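Local atomic coordinates of putative L-alanine-DL-glutamate epimerase (Burkholderia xenovorans, PDB entry 3GO2), a protein that binds magnesium and probably works as a racemase or epimerase of the mandelate racemase/muconate lactonizing enzyme family. Residues R258-F272 against N284-N296. Residues are numbered along the deposited sequence; the frame is centred on the assembly and turned at random.
With MG (magnesium ion), chain C; MG (magnesium ion), chain B.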
# COMPACT_ATOMS: atom_id res chain seq x y z
N ARG A 258 17.23 -2.88 -8.21
CA ARG A 258 16.99 -2.20 -9.48
C ARG A 258 16.82 -0.69 -9.26
O ARG A 258 17.37 0.13 -10.02
CB ARG A 258 15.79 -2.77 -10.22
CG ARG A 258 15.63 -2.19 -11.63
CD ARG A 258 14.23 -2.28 -12.09
NE ARG A 258 14.05 -1.70 -13.43
CZ ARG A 258 12.88 -1.34 -13.92
NH1 ARG A 258 11.73 -1.47 -13.22
NH2 ARG A 258 12.82 -0.82 -15.13
N ASN A 259 16.08 -0.32 -8.22
CA ASN A 259 15.80 1.08 -7.95
C ASN A 259 17.06 1.89 -7.74
O ASN A 259 17.06 3.11 -7.97
CB ASN A 259 14.89 1.19 -6.73
CG ASN A 259 14.31 2.57 -6.56
OD1 ASN A 259 14.00 3.25 -7.54
ND2 ASN A 259 14.15 2.99 -5.30
N HIS A 260 18.13 1.23 -7.29
CA HIS A 260 19.44 1.83 -7.12
C HIS A 260 20.46 1.49 -8.21
O HIS A 260 21.67 1.74 -8.02
CB HIS A 260 19.96 1.46 -5.74
CG HIS A 260 19.11 2.01 -4.65
ND1 HIS A 260 17.98 1.38 -4.21
CD2 HIS A 260 19.19 3.18 -3.97
CE1 HIS A 260 17.39 2.13 -3.29
NE2 HIS A 260 18.11 3.22 -3.12
N SER A 261 20.00 0.97 -9.35
CA SER A 261 20.91 0.58 -10.41
C SER A 261 20.97 1.62 -11.51
O SER A 261 19.93 2.06 -11.96
CB SER A 261 20.43 -0.72 -11.04
OG SER A 261 21.33 -1.13 -12.06
N PRO A 262 22.20 1.95 -11.98
CA PRO A 262 22.32 2.81 -13.16
C PRO A 262 22.38 1.99 -14.43
O PRO A 262 22.53 2.53 -15.51
CB PRO A 262 23.66 3.52 -12.93
CG PRO A 262 24.48 2.50 -12.26
CD PRO A 262 23.51 1.72 -11.36
N HIS A 263 22.25 0.67 -14.29
CA HIS A 263 22.20 -0.26 -15.41
C HIS A 263 20.87 -0.98 -15.52
O HIS A 263 20.21 -1.22 -14.52
CB HIS A 263 23.24 -1.35 -15.22
CG HIS A 263 24.62 -0.82 -14.96
ND1 HIS A 263 25.26 0.00 -15.85
CD2 HIS A 263 25.46 -0.99 -13.92
CE1 HIS A 263 26.45 0.32 -15.37
NE2 HIS A 263 26.59 -0.26 -14.20
N PRO A 264 20.49 -1.39 -16.72
CA PRO A 264 19.30 -2.23 -16.85
C PRO A 264 19.49 -3.53 -16.09
O PRO A 264 20.58 -4.12 -16.14
CB PRO A 264 19.19 -2.47 -18.38
CG PRO A 264 20.01 -1.34 -18.99
CD PRO A 264 21.10 -1.07 -18.03
N ILE A 265 18.45 -3.98 -15.39
CA ILE A 265 18.49 -5.24 -14.63
C ILE A 265 17.63 -6.27 -15.32
O ILE A 265 16.46 -6.01 -15.69
CB ILE A 265 17.97 -5.05 -13.19
CG1 ILE A 265 18.86 -4.06 -12.44
CG2 ILE A 265 17.88 -6.38 -12.43
CD1 ILE A 265 20.30 -4.45 -12.30
N SER A 266 18.20 -7.44 -15.55
CA SER A 266 17.43 -8.56 -16.07
C SER A 266 17.36 -9.67 -15.03
O SER A 266 18.24 -9.79 -14.16
CB SER A 266 18.06 -9.07 -17.35
OG SER A 266 19.33 -9.60 -17.10
N SER A 267 16.30 -10.46 -15.08
CA SER A 267 16.12 -11.56 -14.15
C SER A 267 15.09 -12.53 -14.71
O SER A 267 14.58 -12.34 -15.81
CB SER A 267 15.66 -11.04 -12.77
OG SER A 267 15.81 -12.01 -11.75
N CYS A 268 14.80 -13.56 -13.94
CA CYS A 268 13.62 -14.42 -14.08
C CYS A 268 13.86 -15.72 -14.84
O CYS A 268 12.89 -16.47 -15.01
CB CYS A 268 12.42 -13.71 -14.68
SG CYS A 268 11.99 -12.13 -13.91
N GLU A 269 15.10 -16.02 -15.25
CA GLU A 269 15.35 -17.19 -16.08
C GLU A 269 15.03 -18.51 -15.41
O GLU A 269 14.96 -19.54 -16.09
CB GLU A 269 16.80 -17.22 -16.58
CG GLU A 269 17.82 -17.69 -15.56
CD GLU A 269 19.23 -17.63 -16.09
OE1 GLU A 269 20.09 -18.26 -15.48
OE2 GLU A 269 19.48 -16.99 -17.11
N THR A 270 14.84 -18.50 -14.09
CA THR A 270 14.60 -19.71 -13.35
C THR A 270 13.14 -19.86 -12.92
O THR A 270 12.84 -20.75 -12.11
CB THR A 270 15.53 -19.89 -12.13
OG1 THR A 270 15.15 -19.01 -11.06
CG2 THR A 270 16.98 -19.66 -12.53
N LEU A 271 12.27 -18.99 -13.42
CA LEU A 271 10.88 -18.93 -12.96
C LEU A 271 9.91 -19.61 -13.94
O LEU A 271 10.15 -19.67 -15.16
CB LEU A 271 10.46 -17.48 -12.77
CG LEU A 271 11.28 -16.61 -11.85
CD1 LEU A 271 10.64 -15.19 -11.76
CD2 LEU A 271 11.42 -17.25 -10.47
N PHE A 272 8.79 -20.04 -13.39
CA PHE A 272 7.75 -20.79 -14.10
C PHE A 272 6.38 -20.10 -14.04
O PHE A 272 5.82 -19.89 -12.97
CB PHE A 272 7.60 -22.20 -13.52
CG PHE A 272 8.82 -23.04 -13.64
CD1 PHE A 272 8.97 -23.94 -14.68
CD2 PHE A 272 9.81 -22.97 -12.68
CE1 PHE A 272 10.10 -24.72 -14.76
CE2 PHE A 272 10.93 -23.74 -12.77
CZ PHE A 272 11.08 -24.62 -13.81
N ASN A 284 8.15 -3.85 -9.78
CA ASN A 284 9.05 -3.08 -10.66
C ASN A 284 10.48 -3.59 -10.53
O ASN A 284 11.44 -2.81 -10.55
CB ASN A 284 9.04 -1.58 -10.33
CG ASN A 284 7.74 -0.94 -10.63
OD1 ASN A 284 7.22 -1.09 -11.72
ND2 ASN A 284 7.21 -0.19 -9.66
N ALA A 285 10.64 -4.91 -10.42
CA ALA A 285 11.95 -5.47 -10.13
C ALA A 285 12.86 -5.58 -11.35
O ALA A 285 14.07 -5.74 -11.17
CB ALA A 285 11.81 -6.88 -9.46
N VAL A 286 12.32 -5.54 -12.57
CA VAL A 286 13.16 -5.80 -13.77
C VAL A 286 12.98 -4.82 -14.93
O VAL A 286 11.88 -4.33 -15.20
CB VAL A 286 12.98 -7.24 -14.33
CG1 VAL A 286 13.36 -8.29 -13.26
CG2 VAL A 286 11.59 -7.45 -14.85
N ASP A 287 14.09 -4.54 -15.61
CA ASP A 287 14.01 -3.96 -16.94
C ASP A 287 13.63 -5.02 -17.99
O ASP A 287 12.80 -4.75 -18.89
CB ASP A 287 15.33 -3.31 -17.33
CG ASP A 287 15.62 -2.09 -16.51
OD1 ASP A 287 15.23 -0.99 -16.93
OD2 ASP A 287 16.21 -2.20 -15.41
N VAL A 288 14.28 -6.17 -17.92
CA VAL A 288 14.09 -7.26 -18.89
C VAL A 288 13.78 -8.56 -18.18
O VAL A 288 14.42 -8.87 -17.18
CB VAL A 288 15.36 -7.44 -19.72
CG1 VAL A 288 15.24 -8.64 -20.67
CG2 VAL A 288 15.68 -6.14 -20.49
N ALA A 289 12.79 -9.30 -18.69
CA ALA A 289 12.46 -10.60 -18.15
C ALA A 289 13.02 -11.70 -19.03
O ALA A 289 12.69 -11.77 -20.22
CB ALA A 289 10.94 -10.75 -17.95
N ILE A 290 13.91 -12.52 -18.47
CA ILE A 290 14.44 -13.68 -19.16
C ILE A 290 13.47 -14.84 -18.96
O ILE A 290 13.09 -15.13 -17.83
CB ILE A 290 15.85 -14.03 -18.68
CG1 ILE A 290 16.79 -12.83 -18.96
CG2 ILE A 290 16.37 -15.28 -19.42
CD1 ILE A 290 18.02 -12.84 -18.09
N VAL A 291 13.04 -15.46 -20.06
CA VAL A 291 12.07 -16.55 -20.01
C VAL A 291 12.75 -17.82 -20.48
O VAL A 291 13.31 -17.85 -21.57
CB VAL A 291 10.85 -16.27 -20.89
CG1 VAL A 291 9.86 -17.42 -20.82
CG2 VAL A 291 10.16 -14.93 -20.47
N ASP A 292 12.74 -18.86 -19.66
CA ASP A 292 13.31 -20.15 -20.09
C ASP A 292 12.17 -20.97 -20.69
O ASP A 292 11.34 -21.53 -19.98
CB ASP A 292 14.03 -20.86 -18.96
CG ASP A 292 14.88 -22.01 -19.47
OD1 ASP A 292 16.05 -22.17 -19.05
OD2 ASP A 292 14.37 -22.71 -20.37
N THR A 293 12.11 -20.98 -22.02
CA THR A 293 11.07 -21.66 -22.75
C THR A 293 11.33 -23.16 -22.81
O THR A 293 10.42 -23.94 -23.06
CB THR A 293 10.86 -21.11 -24.18
OG1 THR A 293 11.82 -21.68 -25.08
CG2 THR A 293 10.90 -19.58 -24.22
N ILE A 294 12.59 -23.55 -22.63
CA ILE A 294 12.96 -24.96 -22.56
C ILE A 294 12.36 -25.59 -21.27
O ILE A 294 11.80 -26.69 -21.29
CB ILE A 294 14.51 -25.09 -22.57
CG1 ILE A 294 15.12 -24.44 -23.81
CG2 ILE A 294 14.93 -26.55 -22.42
CD1 ILE A 294 14.45 -24.81 -25.14
N TRP A 295 12.48 -24.86 -20.17
CA TRP A 295 11.87 -25.23 -18.91
C TRP A 295 10.32 -25.12 -18.93
O TRP A 295 9.61 -26.01 -18.46
CB TRP A 295 12.40 -24.29 -17.83
CG TRP A 295 13.75 -24.65 -17.32
CD1 TRP A 295 14.70 -25.41 -17.93
CD2 TRP A 295 14.29 -24.28 -16.04
NE1 TRP A 295 15.81 -25.54 -17.11
CE2 TRP A 295 15.57 -24.85 -15.95
CE3 TRP A 295 13.80 -23.51 -14.98
CZ2 TRP A 295 16.37 -24.70 -14.81
CZ3 TRP A 295 14.60 -23.38 -13.85
CH2 TRP A 295 15.86 -23.96 -13.78
N ASN A 296 9.81 -23.98 -19.40
CA ASN A 296 8.36 -23.69 -19.29
C ASN A 296 7.48 -24.39 -20.31
O ASN A 296 6.30 -24.62 -20.08
CB ASN A 296 8.12 -22.17 -19.36
CG ASN A 296 8.26 -21.50 -18.02
OD1 ASN A 296 7.29 -21.44 -17.26
ND2 ASN A 296 9.42 -20.93 -17.76
MG MG C . 13.36 -21.52 -9.94
MG MG B . 21.97 -16.49 -16.73
O HOH W 1 17.61 -0.05 -14.52
O HOH W 2 11.84 -18.39 -17.02
O HOH W 3 16.94 -21.53 -15.84
O HOH W 4 22.63 -18.08 -16.22
O HOH W 5 21.28 -15.42 -14.72
O HOH W 6 12.24 -23.51 -9.35
O HOH W 7 11.20 -20.59 -9.04
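Arg258 holds the carboxylate of Asp287 in a salt bridge: NE bonds to OD2 at 3.0 Å and NH2 bonds to OD1. The Arg258 chain is extended, with CG anti to the backbone N (chi1 -173°), which carries the guanidinium along to Asp287. The guanidinium and carboxylate planes stand 88° apart, and both oxygens are met from above the carboxylate plane. NH1 of Arg258 gives a nearly straight bond to the backbone O of Asn284 (3.0 Å), so all three nitrogens have an acceptor. Asp287 OD2 also accepts from Ile265 N at 2.9 Å, from the carboxylate face opposite to Arg258 NE. Ala285 O is buried without a partner.

Strands 265-267 and 288-291 pair in parallel. Ile265 O takes both Asp287 N and Val288 N, Ser267 N gives to Val288 O, and Ile290 N gives to Ser267 O at 2.7 Å. Ser267 OG bonds to Ile246 O.

Beyond the strands, a water accepts from Asp292 N and donates to Cys268 O and Leu271 O. Leu271 O, lying in the amide plane of Asn296, accepts from its ND2 (3.0 Å); the same ND2 serves Asp292 O. Asp292, the N-cap of helix 293-296, accepts from Trp295 N through OD2, and its OD1 is held by His318. The planes of Phe272 and the six-membered ring of Trp295 are 11° apart but offset, with little overlap.

Glu269 OE2 binds one magnesium together with Asp219; Glu245 belongs to the same site. Thr270 O binds another with Tyr249 and Pro78 of a neighbouring subunit.

The two strands belong to a beta-alpha-beta unit of the enolase-type barrel, connected by helix 273-282. Strand 243-245 flanks 265-267, strand 314-317 flanks 288-291, and Leu254 of helix 251-259 packs on Ile265, Ser267 and Ala285.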